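Local coordinates for protein phosphoribosylamine--glycine ligase (Thermotoga maritima, PDB 1VKZ) that catalyses the ATP-dependent joining of glycine to 5-phosphoribosylamine, giving glycinamide ribonucleotide in de novo purine biosynthesis, at residues 26-31 and 356-361; 222-227 and 405-410; 230-235 and 332-337. All blocks are in the same frame, centred on the assembly; numbering follows the deposited sequence.

Contact 1: residues 26-31 and 356-361; sequences REHAIG and IFFAGV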
ATOM      1  N   ARG A  26      -7.715   3.093  -3.562  1.00 41.39           N
ATOM      2  CA  ARG A  26      -6.836   4.075  -2.896  1.00 40.20           C
ATOM      3  C   ARG A  26      -6.950   5.402  -3.594  1.00 42.68           C
ATOM      4  O   ARG A  26      -7.176   6.434  -2.975  1.00 46.02           O
ATOM      5  CB  ARG A  26      -5.409   3.564  -2.968  1.00 40.02           C
ATOM      6  CG  ARG A  26      -4.295   4.461  -2.495  1.00 42.52           C
ATOM      7  CD  ARG A  26      -2.936   3.757  -2.512  1.00 44.53           C
ATOM      8  NE  ARG A  26      -2.626   3.159  -3.813  1.00 55.88           N
ATOM      9  CZ  ARG A  26      -1.840   2.086  -4.038  1.00 55.22           C
ATOM     10  NH1 ARG A  26      -1.236   1.431  -3.062  1.00 52.68           N
ATOM     11  NH2 ARG A  26      -1.665   1.662  -5.283  1.00 60.07           N
ATOM     12  N   GLU A  27      -6.852   5.359  -4.915  1.00 43.38           N
ATOM     13  CA  GLU A  27      -6.876   6.529  -5.738  1.00 41.38           C
ATOM     14  C   GLU A  27      -8.247   7.184  -5.643  1.00 43.39           C
ATOM     15  O   GLU A  27      -8.360   8.402  -5.481  1.00 43.38           O
ATOM     16  CB  GLU A  27      -6.554   6.141  -7.170  1.00 40.78           C
ATOM     17  CG  GLU A  27      -5.083   5.817  -7.410  1.00 42.45           C
ATOM     18  CD  GLU A  27      -4.603   4.459  -6.896  1.00 49.92           C
ATOM     19  OE1 GLU A  27      -5.384   3.480  -6.761  1.00 55.94           O
ATOM     20  OE2 GLU A  27      -3.402   4.342  -6.654  1.00 50.47           O
ATOM     21  N   HIS A  28      -9.283   6.366  -5.737  1.00 42.44           N
ATOM     22  CA  HIS A  28     -10.633   6.858  -5.643  1.00 42.40           C
ATOM     23  C   HIS A  28     -10.894   7.395  -4.244  1.00 40.23           C
ATOM     24  O   HIS A  28     -11.481   8.438  -4.095  1.00 42.48           O
ATOM     25  CB  HIS A  28     -11.631   5.760  -6.053  1.00 42.96           C
ATOM     26  CG  HIS A  28     -13.052   6.220  -6.103  1.00 34.19           C
ATOM     27  ND1 HIS A  28     -14.117   5.344  -6.058  1.00 34.50           N
ATOM     28  CD2 HIS A  28     -13.588   7.460  -6.183  1.00 42.31           C
ATOM     29  CE1 HIS A  28     -15.248   6.032  -6.104  1.00 37.83           C
ATOM     30  NE2 HIS A  28     -14.956   7.317  -6.161  1.00 34.97           N
ATOM     31  N   ALA A  29     -10.435   6.702  -3.219  1.00 42.23           N
ATOM     32  CA  ALA A  29     -10.549   7.218  -1.866  1.00 43.36           C
ATOM     33  C   ALA A  29      -9.858   8.592  -1.719  1.00 42.31           C
ATOM     34  O   ALA A  29     -10.453   9.555  -1.211  1.00 44.14           O
ATOM     35  CB  ALA A  29     -10.008   6.232  -0.888  1.00 44.37           C
ATOM     36  N   ILE A  30      -8.625   8.692  -2.180  1.00 41.13           N
ATOM     37  CA  ILE A  30      -7.896   9.955  -2.113  1.00 42.78           C
ATOM     38  C   ILE A  30      -8.636  11.074  -2.880  1.00 42.33           C
ATOM     39  O   ILE A  30      -8.864  12.149  -2.354  1.00 42.92           O
ATOM     40  CB  ILE A  30      -6.484   9.780  -2.592  1.00 40.86           C
ATOM     41  CG1 ILE A  30      -5.712   8.900  -1.605  1.00 43.88           C
ATOM     42  CG2 ILE A  30      -5.819  11.115  -2.668  1.00 46.15           C
ATOM     43  CD1 ILE A  30      -4.386   8.421  -2.111  1.00 38.94           C
ATOM     44  N   GLY A  31      -9.093  10.769  -4.076  1.00 42.71           N
ATOM     45  CA  GLY A  31      -9.902  11.719  -4.826  1.00 41.52           C
ATOM     46  C   GLY A  31     -11.232  12.017  -4.201  1.00 41.42           C
ATOM     47  O   GLY A  31     -11.787  13.055  -4.406  1.00 38.96           O
ATOM     48  N   ILE A 356     -18.888   3.321  -1.293  1.00 45.11           N
ATOM     49  CA  ILE A 356     -18.113   2.348  -2.041  1.00 44.00           C
ATOM     50  C   ILE A 356     -16.948   3.066  -2.686  1.00 44.60           C
ATOM     51  O   ILE A 356     -17.078   4.201  -3.120  1.00 48.06           O
ATOM     52  CB  ILE A 356     -18.983   1.673  -3.133  1.00 45.18           C
ATOM     53  CG1 ILE A 356     -20.206   1.036  -2.514  1.00 31.84           C
ATOM     54  CG2 ILE A 356     -18.189   0.571  -3.894  1.00 46.76           C
ATOM     55  CD1 ILE A 356     -21.137   0.503  -3.512  1.00 44.60           C
ATOM     56  N   PHE A 357     -15.788   2.416  -2.700  1.00 45.30           N
ATOM     57  CA  PHE A 357     -14.668   2.863  -3.491  1.00 43.76           C
ATOM     58  C   PHE A 357     -14.489   1.826  -4.566  1.00 43.70           C
ATOM     59  O   PHE A 357     -14.516   0.650  -4.292  1.00 43.78           O
ATOM     60  CB  PHE A 357     -13.421   2.994  -2.650  1.00 43.09           C
ATOM     61  CG  PHE A 357     -13.526   4.030  -1.585  1.00 43.64           C
ATOM     62  CD1 PHE A 357     -13.843   5.352  -1.910  1.00 47.63           C
ATOM     63  CD2 PHE A 357     -13.286   3.716  -0.274  1.00 40.36           C
ATOM     64  CE1 PHE A 357     -13.930   6.327  -0.926  1.00 42.02           C
ATOM     65  CE2 PHE A 357     -13.385   4.683   0.709  1.00 40.60           C
ATOM     66  CZ  PHE A 357     -13.696   5.980   0.387  1.00 37.84           C
ATOM     67  N   PHE A 358     -14.320   2.289  -5.793  1.00 44.59           N
ATOM     68  CA  PHE A 358     -14.246   1.460  -6.962  1.00 42.61           C
ATOM     69  C   PHE A 358     -12.812   1.288  -7.375  1.00 44.27           C
ATOM     70  O   PHE A 358     -11.993   2.213  -7.276  1.00 46.96           O
ATOM     71  CB  PHE A 358     -15.007   2.119  -8.096  1.00 43.76           C
ATOM     72  CG  PHE A 358     -16.482   2.255  -7.830  1.00 46.67           C
ATOM     73  CD1 PHE A 358     -16.980   3.358  -7.168  1.00 38.90           C
ATOM     74  CD2 PHE A 358     -17.367   1.293  -8.271  1.00 48.08           C
ATOM     75  CE1 PHE A 358     -18.304   3.480  -6.912  1.00 45.93           C
ATOM     76  CE2 PHE A 358     -18.713   1.426  -8.022  1.00 50.21           C
ATOM     77  CZ  PHE A 358     -19.177   2.522  -7.335  1.00 42.66           C
ATOM     78  N   ALA A 359     -12.504   0.098  -7.872  1.00 44.37           N
ATOM     79  CA  ALA A 359     -11.158  -0.208  -8.347  1.00 41.37           C
ATOM     80  C   ALA A 359     -11.304  -0.868  -9.700  1.00 41.78           C
ATOM     81  O   ALA A 359     -11.402  -0.176 -10.724  1.00 43.78           O
ATOM     82  CB  ALA A 359     -10.447  -1.114  -7.368  1.00 40.15           C
ATOM     83  N   GLY A 360     -11.347  -2.193  -9.721  1.00 42.93           N
ATOM     84  CA  GLY A 360     -11.457  -2.935 -10.978  1.00 45.04           C
ATOM     85  C   GLY A 360     -12.862  -2.926 -11.562  1.00 44.56           C
ATOM     86  O   GLY A 360     -13.502  -3.975 -11.665  1.00 45.43           O
ATOM     87  N   VAL A 361     -13.339  -1.747 -11.958  1.00 44.10           N
ATOM     88  CA  VAL A 361     -14.631  -1.639 -12.653  1.00 44.58           C
ATOM     89  C   VAL A 361     -14.475  -0.893 -13.938  1.00 41.96           C
ATOM     90  O   VAL A 361     -13.684   0.045 -14.004  1.00 40.92           O
ATOM     91  CB  VAL A 361     -15.693  -0.905 -11.815  1.00 47.26           C
ATOM     92  CG1 VAL A 361     -15.973  -1.680 -10.518  1.00 45.26           C
ATOM     93  CG2 VAL A 361     -15.274   0.568 -11.552  1.00 50.01           C
TER
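His28 has CG anti to its backbone N (chi1 -175°), and this carries its imidazole off the helix to the strand at Phe357 and Phe358. Both phenylalanines have CG anti to the carbonyl carbon. Their rings nevertheless leave opposite sides of the strand and meet different parts of the histidine.

The polar bond comes from the strand backbone. Phe358 N donates to His28 ND1 at 3.1 Å, and the bond is almost straight (177°). The N-H lies in the imidazole plane. ND1 is therefore the accepting nitrogen. The other ring nitrogen, NE2, is bonded to Asp53 OD2. With a partner at each nitrogen, the ring is held against rotation.

Phe357 presents its edge to one imidazole face. The ring planes stand 84° apart and the centroids 5.7 Å apart, so this is a T-shaped pair. Its own face is covered by Ala29. The Ala29 methyl sits over the ring centre as a CH-pi contact, with CB 3.8 Å from the Phe357 centroid. Trp32, one turn on from His28, makes a further edge-to-face contact with Phe357. Phe358 lies beside His28 and points the same way. The two rings meet rim to rim, with His28 CE1 3.4 Å from Phe358 CD1, and neither covers the other's face. Ile356 CG2 lies over the centre of one Phe358 face.

Strand 356-364 pairs with strand 374-382 through the backbone of Phe357 and His377. All the touching residues are buried. The arrangement is a helix-on-sheet interface with an aromatic cluster. It joins helix 25-36, the first helix of the Rossmann-like N domain, to the antiparallel sheet that carries the C-domain strands.

Contact 2: residues 222-227 and 405-410; sequences DGDRGP and TYRRDI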
ATOM      1  N   ASP A 222     -10.921 -16.813   4.702  1.00 47.34           N
ATOM      2  CA  ASP A 222     -11.215 -16.602   6.102  1.00 47.53           C
ATOM      3  C   ASP A 222     -10.324 -17.496   6.908  1.00 48.13           C
ATOM      4  O   ASP A 222      -9.963 -18.571   6.452  1.00 51.42           O
ATOM      5  CB  ASP A 222     -12.685 -16.912   6.403  1.00 48.56           C
ATOM      6  CG  ASP A 222     -13.649 -15.999   5.653  1.00 47.98           C
ATOM      7  OD1 ASP A 222     -13.567 -15.910   4.407  1.00 46.65           O
ATOM      8  OD2 ASP A 222     -14.533 -15.346   6.230  1.00 51.50           O
ATOM      9  N   GLY A 223      -9.953 -17.047   8.097  1.00 48.55           N
ATOM     10  CA  GLY A 223      -8.991 -17.773   8.905  1.00 49.57           C
ATOM     11  C   GLY A 223      -7.624 -17.706   8.247  1.00 49.88           C
ATOM     12  O   GLY A 223      -6.835 -18.641   8.357  1.00 51.06           O
ATOM     13  N   ASP A 224      -7.371 -16.597   7.549  1.00 49.33           N
ATOM     14  CA  ASP A 224      -6.132 -16.357   6.812  1.00 49.66           C
ATOM     15  C   ASP A 224      -5.563 -17.576   6.080  1.00 48.65           C
ATOM     16  O   ASP A 224      -4.391 -17.951   6.229  1.00 50.18           O
ATOM     17  CB  ASP A 224      -5.118 -15.640   7.708  1.00 50.70           C
ATOM     18  CG  ASP A 224      -5.423 -14.144   7.811  1.00 58.67           C
ATOM     19  OD1 ASP A 224      -5.099 -13.381   6.854  1.00 63.28           O
ATOM     20  OD2 ASP A 224      -6.019 -13.649   8.796  1.00 67.14           O
ATOM     21  N   ARG A 225      -6.430 -18.169   5.266  1.00 46.74           N
ATOM     22  CA  ARG A 225      -6.071 -19.249   4.380  1.00 45.81           C
ATOM     23  C   ARG A 225      -6.035 -18.740   2.955  1.00 42.46           C
ATOM     24  O   ARG A 225      -6.426 -17.607   2.686  1.00 41.85           O
ATOM     25  CB  ARG A 225      -7.081 -20.390   4.486  1.00 46.64           C
ATOM     26  CG  ARG A 225      -7.350 -20.883   5.907  1.00 48.05           C
ATOM     27  CD  ARG A 225      -8.110 -22.170   5.951  1.00 48.75           C
ATOM     28  NE  ARG A 225      -7.352 -23.198   5.240  1.00 55.18           N
ATOM     29  CZ  ARG A 225      -6.470 -24.031   5.790  1.00 49.52           C
ATOM     30  NH1 ARG A 225      -6.228 -24.029   7.100  1.00 48.69           N
ATOM     31  NH2 ARG A 225      -5.829 -24.891   5.011  1.00 51.58           N
ATOM     32  N   GLY A 226      -5.578 -19.600   2.043  1.00 41.53           N
ATOM     33  CA  GLY A 226      -5.528 -19.286   0.617  1.00 40.45           C
ATOM     34  C   GLY A 226      -4.302 -18.459   0.306  1.00 39.94           C
ATOM     35  O   GLY A 226      -3.469 -18.245   1.184  1.00 36.36           O
ATOM     36  N   PRO A 227      -4.203 -17.972  -0.930  1.00 42.10           N
ATOM     37  CA  PRO A 227      -3.054 -17.186  -1.370  1.00 42.18           C
ATOM     38  C   PRO A 227      -3.012 -15.824  -0.743  1.00 40.20           C
ATOM     39  O   PRO A 227      -4.027 -15.313  -0.326  1.00 41.77           O
ATOM     40  CB  PRO A 227      -3.306 -17.022  -2.872  1.00 43.93           C
ATOM     41  CG  PRO A 227      -4.791 -17.046  -3.009  1.00 44.39           C
ATOM     42  CD  PRO A 227      -5.207 -18.108  -2.005  1.00 44.04           C
ATOM     43  N   THR A 405     -16.487 -12.395  -4.639  1.00 45.05           N
ATOM     44  CA  THR A 405     -15.606 -13.061  -3.684  1.00 45.06           C
ATOM     45  C   THR A 405     -15.196 -12.177  -2.493  1.00 43.57           C
ATOM     46  O   THR A 405     -14.558 -11.120  -2.661  1.00 42.00           O
ATOM     47  CB  THR A 405     -14.342 -13.509  -4.429  1.00 46.41           C
ATOM     48  OG1 THR A 405     -14.694 -14.451  -5.451  1.00 47.56           O
ATOM     49  CG2 THR A 405     -13.396 -14.268  -3.517  1.00 46.91           C
ATOM     50  N   TYR A 406     -15.532 -12.624  -1.291  1.00 39.43           N
ATOM     51  CA  TYR A 406     -15.188 -11.869  -0.123  1.00 42.07           C
ATOM     52  C   TYR A 406     -15.021 -12.668   1.149  1.00 41.84           C
ATOM     53  O   TYR A 406     -15.427 -13.810   1.228  1.00 44.46           O
ATOM     54  CB  TYR A 406     -16.177 -10.732   0.097  1.00 45.07           C
ATOM     55  CG  TYR A 406     -17.562 -11.073   0.592  1.00 43.35           C
ATOM     56  CD1 TYR A 406     -18.583 -11.321  -0.299  1.00 53.66           C
ATOM     57  CD2 TYR A 406     -17.880 -11.018   1.948  1.00 48.70           C
ATOM     58  CE1 TYR A 406     -19.879 -11.565   0.149  1.00 57.43           C
ATOM     59  CE2 TYR A 406     -19.186 -11.260   2.410  1.00 44.43           C
ATOM     60  CZ  TYR A 406     -20.172 -11.523   1.500  1.00 51.46           C
ATOM     61  OH  TYR A 406     -21.468 -11.766   1.892  1.00 55.60           O
ATOM     62  N   ARG A 407     -14.392 -12.018   2.136  1.00 41.37           N
ATOM     63  CA  ARG A 407     -14.153 -12.573   3.456  1.00 39.14           C
ATOM     64  C   ARG A 407     -15.180 -12.049   4.425  1.00 40.83           C
ATOM     65  O   ARG A 407     -15.333 -10.834   4.573  1.00 42.00           O
ATOM     66  CB  ARG A 407     -12.798 -12.139   3.988  1.00 38.23           C
ATOM     67  CG  ARG A 407     -11.633 -12.714   3.267  1.00 37.60           C
ATOM     68  CD  ARG A 407     -10.300 -12.300   3.866  1.00 38.04           C
ATOM     69  NE  ARG A 407     -10.086 -12.871   5.192  1.00 37.09           N
ATOM     70  CZ  ARG A 407      -8.922 -12.958   5.816  1.00 33.68           C
ATOM     71  NH1 ARG A 407      -7.799 -12.530   5.253  1.00 44.89           N
ATOM     72  NH2 ARG A 407      -8.881 -13.478   7.030  1.00 39.39           N
ATOM     73  N   ARG A 408     -15.853 -12.965   5.108  1.00 43.04           N
ATOM     74  CA  ARG A 408     -16.836 -12.617   6.146  1.00 45.02           C
ATOM     75  C   ARG A 408     -16.140 -12.494   7.492  1.00 43.69           C
ATOM     76  O   ARG A 408     -16.766 -12.199   8.506  1.00 42.08           O
ATOM     77  CB  ARG A 408     -17.904 -13.697   6.221  1.00 45.16           C
ATOM     78  CG  ARG A 408     -18.628 -13.907   4.913  1.00 50.55           C
ATOM     79  CD  ARG A 408     -18.857 -15.348   4.570  1.00 62.47           C
ATOM     80  NE  ARG A 408     -20.091 -15.506   3.812  1.00 68.45           N
ATOM     81  CZ  ARG A 408     -20.247 -15.162   2.533  1.00 70.67           C
ATOM     82  NH1 ARG A 408     -19.247 -14.620   1.826  1.00 63.68           N
ATOM     83  NH2 ARG A 408     -21.428 -15.368   1.954  1.00 72.27           N
ATOM     84  N   ASP A 409     -14.838 -12.739   7.435  1.00 43.43           N
ATOM     85  CA  ASP A 409     -13.854 -12.622   8.495  1.00 45.47           C
ATOM     86  C   ASP A 409     -13.615 -11.231   9.077  1.00 45.99           C
ATOM     87  O   ASP A 409     -13.141 -11.113  10.198  1.00 45.73           O
ATOM     88  CB  ASP A 409     -12.509 -13.035   7.860  1.00 46.75           C
ATOM     89  CG  ASP A 409     -11.593 -13.677   8.826  1.00 50.14           C
ATOM     90  OD1 ASP A 409     -10.518 -13.107   9.119  1.00 54.48           O
ATOM     91  OD2 ASP A 409     -11.875 -14.766   9.348  1.00 55.16           O
ATOM     92  N   ILE A 410     -13.879 -10.183   8.303  1.00 47.08           N
ATOM     93  CA  ILE A 410     -13.244  -8.898   8.553  1.00 49.35           C
ATOM     94  C   ILE A 410     -13.719  -8.244   9.842  1.00 49.29           C
ATOM     95  O   ILE A 410     -14.903  -8.196  10.096  1.00 50.65           O
ATOM     96  CB  ILE A 410     -13.396  -7.986   7.278  1.00 49.14           C
ATOM     97  CG1 ILE A 410     -12.521  -8.577   6.169  1.00 50.71           C
ATOM     98  CG2 ILE A 410     -12.983  -6.553   7.538  1.00 50.08           C
ATOM     99  CD1 ILE A 410     -12.810  -8.058   4.810  1.00 54.87           C
TER
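The backbones come closest at Asp222 and Asp409, with CA atoms 5.3 Å apart, where a loop after strand 215-219 meets the irregular C-terminal tail. The Asp222 and Asp409 side chains run alongside in opposite senses, and each carboxylate takes an N-H from the residue next to the other acid. Asp222 OD2 takes a weak, bent hydrogen bond from Arg408 N at 2.9 Å. Gly223 N donates to Asp409 OD2 at 3.2 Å, approaching from above the carboxylate plane. The two acids are close, with Asp222 OD2 4.1 Å from Asp409 OD2, so some mutual repulsion is likely.

Arg407 probably offsets part of this. It is the centre of a salt-bridge network with Asp224 and Asp409. The network ties the ATP-grasp region to the C domain. Asp224 sits in a G1 beta bulge with Arg225. The Arg407 chain bends at chi3 (68°) and crosses the Asp224 side chain at about a right angle. NH1 donates to Asp224 OD1 at 3.3 Å. OD1 lies near the guanidinium plane, but NH1 stands above the carboxylate plane. NH2 makes a weak bond to Asp224 OD2 and another to Asp409 OD1. NH1 also bonds Arg219 O, and the arginine chain packs on Tyr217 and Met232.

Contact 3: residues 230-235 and 332-337; sequences GGMGSW and VLAARG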
ATOM      1  N   GLY A 230      -3.260  -8.503  -2.436  1.00 45.30           N
ATOM      2  CA  GLY A 230      -2.839  -7.138  -2.153  1.00 45.77           C
ATOM      3  C   GLY A 230      -3.665  -6.486  -1.064  1.00 46.36           C
ATOM      4  O   GLY A 230      -3.403  -5.289  -0.762  1.00 47.15           O
ATOM      5  N   GLY A 231      -4.677  -7.251  -0.565  1.00 44.51           N
ATOM      6  CA  GLY A 231      -5.480  -6.978   0.639  1.00 42.62           C
ATOM      7  C   GLY A 231      -6.984  -7.226   0.525  1.00 40.30           C
ATOM      8  O   GLY A 231      -7.631  -6.658  -0.327  1.00 40.20           O
HETATM    9  N   MSE A 232      -7.555  -8.044   1.405  1.00 41.26           N
HETATM   10  CA  MSE A 232      -8.993  -8.409   1.336  1.00 42.75           C
HETATM   11  C   MSE A 232      -9.931  -7.600   2.275  1.00 43.83           C
HETATM   12  O   MSE A 232     -11.151  -7.780   2.293  1.00 41.70           O
HETATM   13  CB  MSE A 232      -9.166  -9.895   1.561  1.00 40.90           C
HETATM   14  CG  MSE A 232      -8.606 -10.700   0.415  1.00 46.92           C
HETATM   15 SE   MSE A 232      -9.576 -10.344  -1.275  1.00 59.31          SE
HETATM   16  CE  MSE A 232     -11.266 -11.522  -0.983  1.00 60.26           C
ATOM     17  N   GLY A 233      -9.347  -6.712   3.050  1.00 44.16           N
ATOM     18  CA  GLY A 233     -10.128  -5.763   3.795  1.00 43.87           C
ATOM     19  C   GLY A 233      -9.229  -5.130   4.814  1.00 44.58           C
ATOM     20  O   GLY A 233      -8.061  -5.509   4.961  1.00 43.53           O
ATOM     21  N   SER A 234      -9.778  -4.158   5.527  1.00 45.01           N
ATOM     22  CA  SER A 234      -9.090  -3.589   6.664  1.00 43.39           C
ATOM     23  C   SER A 234     -10.080  -2.865   7.534  1.00 40.38           C
ATOM     24  O   SER A 234     -11.239  -2.642   7.168  1.00 38.23           O
ATOM     25  CB  SER A 234      -7.976  -2.656   6.223  1.00 43.41           C
ATOM     26  OG  SER A 234      -8.536  -1.651   5.431  1.00 52.44           O
ATOM     27  N   TRP A 235      -9.629  -2.548   8.725  1.00 38.89           N
ATOM     28  CA  TRP A 235     -10.413  -1.715   9.558  1.00 40.52           C
ATOM     29  C   TRP A 235      -9.499  -0.858  10.370  1.00 40.34           C
ATOM     30  O   TRP A 235      -8.298  -1.090  10.413  1.00 39.25           O
ATOM     31  CB  TRP A 235     -11.310  -2.538  10.433  1.00 38.69           C
ATOM     32  CG  TRP A 235     -10.594  -3.364  11.393  1.00 42.63           C
ATOM     33  CD1 TRP A 235     -10.183  -4.682  11.237  1.00 38.97           C
ATOM     34  CD2 TRP A 235     -10.215  -2.984  12.708  1.00 41.34           C
ATOM     35  NE1 TRP A 235      -9.556  -5.120  12.379  1.00 35.70           N
ATOM     36  CE2 TRP A 235      -9.560  -4.100  13.302  1.00 43.52           C
ATOM     37  CE3 TRP A 235     -10.359  -1.815  13.459  1.00 35.44           C
ATOM     38  CZ2 TRP A 235      -9.056  -4.062  14.606  1.00 43.79           C
ATOM     39  CZ3 TRP A 235      -9.860  -1.785  14.743  1.00 39.54           C
ATOM     40  CH2 TRP A 235      -9.226  -2.899  15.310  1.00 41.21           C
ATOM     41  N   VAL A 332     -13.488  -5.791   1.002  1.00 43.09           N
ATOM     42  CA  VAL A 332     -13.150  -5.836  -0.381  1.00 45.23           C
ATOM     43  C   VAL A 332     -13.971  -6.950  -1.054  1.00 46.09           C
ATOM     44  O   VAL A 332     -13.940  -8.108  -0.611  1.00 46.29           O
ATOM     45  CB  VAL A 332     -11.629  -6.080  -0.586  1.00 46.37           C
ATOM     46  CG1 VAL A 332     -11.270  -6.025  -2.076  1.00 49.16           C
ATOM     47  CG2 VAL A 332     -10.785  -5.068   0.181  1.00 44.06           C
ATOM     48  N   LEU A 333     -14.710  -6.589  -2.115  1.00 45.21           N
ATOM     49  CA  LEU A 333     -15.219  -7.586  -3.069  1.00 44.16           C
ATOM     50  C   LEU A 333     -14.263  -7.725  -4.261  1.00 43.14           C
ATOM     51  O   LEU A 333     -13.929  -6.749  -4.937  1.00 40.03           O
ATOM     52  CB  LEU A 333     -16.621  -7.252  -3.552  1.00 45.60           C
ATOM     53  CG  LEU A 333     -17.558  -6.738  -2.468  1.00 40.30           C
ATOM     54  CD1 LEU A 333     -18.862  -6.288  -3.126  1.00 44.11           C
ATOM     55  CD2 LEU A 333     -17.770  -7.791  -1.443  1.00 45.96           C
ATOM     56  N   ALA A 334     -13.818  -8.956  -4.486  1.00 42.25           N
ATOM     57  CA  ALA A 334     -12.926  -9.286  -5.578  1.00 42.17           C
ATOM     58  C   ALA A 334     -13.593 -10.276  -6.541  1.00 42.86           C
ATOM     59  O   ALA A 334     -14.669 -10.825  -6.276  1.00 46.60           O
ATOM     60  CB  ALA A 334     -11.632  -9.851  -5.037  1.00 43.25           C
ATOM     61  N   ALA A 335     -12.970 -10.472  -7.684  1.00 42.78           N
ATOM     62  CA  ALA A 335     -13.506 -11.362  -8.691  1.00 43.33           C
ATOM     63  C   ALA A 335     -13.147 -12.807  -8.399  1.00 47.05           C
ATOM     64  O   ALA A 335     -12.112 -13.100  -7.803  1.00 49.68           O
ATOM     65  CB  ALA A 335     -12.972 -10.972 -10.044  1.00 43.39           C
ATOM     66  N   ARG A 336     -13.989 -13.723  -8.850  1.00 47.90           N
ATOM     67  CA  ARG A 336     -13.614 -15.116  -8.883  1.00 49.30           C
ATOM     68  C   ARG A 336     -12.323 -15.267  -9.674  1.00 48.41           C
ATOM     69  O   ARG A 336     -12.195 -14.734 -10.782  1.00 47.73           O
ATOM     70  CB  ARG A 336     -14.700 -15.957  -9.535  1.00 49.79           C
ATOM     71  CG  ARG A 336     -14.286 -17.419  -9.696  1.00 54.72           C
ATOM     72  CD  ARG A 336     -15.313 -18.285 -10.342  1.00 53.67           C
ATOM     73  NE  ARG A 336     -16.502 -18.387  -9.509  1.00 60.79           N
ATOM     74  CZ  ARG A 336     -17.696 -17.878  -9.793  1.00 63.43           C
ATOM     75  NH1 ARG A 336     -17.918 -17.184 -10.913  1.00 62.64           N
ATOM     76  NH2 ARG A 336     -18.692 -18.073  -8.933  1.00 64.04           N
ATOM     77  N   GLY A 337     -11.369 -16.001  -9.106  1.00 48.45           N
ATOM     78  CA  GLY A 337     -10.047 -16.179  -9.720  1.00 47.05           C
ATOM     79  C   GLY A 337      -8.931 -15.338  -9.110  1.00 45.90           C
ATOM     80  O   GLY A 337      -7.751 -15.660  -9.288  1.00 44.77           O
TER
HETATM   81  O   HOH W   1     -12.930  -9.389   1.612  1.00 35.57           O
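Val332 points its side chain at the backbone of Gly231, Met232 and Gly233. Its N-H makes a weak hydrogen bond to Met232 O at 3.3 Å. Its CG1 is anti to the backbone N (chi1 -176°), which leaves CG2 to cover the peptide joining Met232 to Gly233. CG2 lies 3.4 Å from Met232 C and 3.6 Å from Gly231 O. Gly231 O is also bonded to Arg374 NH1. A water donates to Val332 O at 2.8 Å. The same water donates to Met232 O, at a short modelled distance.

Leu333 turns its CB the other way, and its side chain packs on Ala396 of helix 385-398 and on Tyr406. Ala334 faces the first segment again. Its CB meets the selenium of Met232, a selenomethionine here, with CB and SE 4.3 Å apart.

Strands 233-236 and 327-334 are antiparallel neighbours, and Ser234 pairs with Asp330 further along. Met232 itself shares a backbone bond with Tyr217 on the other neighbouring strand. Near Val332 the direct pairing thus comes down to one weak bond. The water bridges the two carbonyls of that same pair, so the buried O atoms of Met232 and Val332 both keep polar partners.

Contacts 1 and 3 reach the same six-stranded antiparallel sheet. Strand 374-382 lies between their strands, 327-334 and 356-364. Their centres are 13 Å apart and they do not touch. Contacts 2 and 3 are neighbours, with centres 9 Å apart. There Thr405 N probably bonds Ala334 O, and the C-terminal tail packs on Met232 and Val332. Contacts 1 and 2 are more distant, at 21 Å between centres. Along the chain contacts 1 and 2 cross, and contact 3 is nested inside both. Each joins the C-domain region to an earlier one: contact 1 to the N domain, contacts 2 and 3 to the ATP-grasp region.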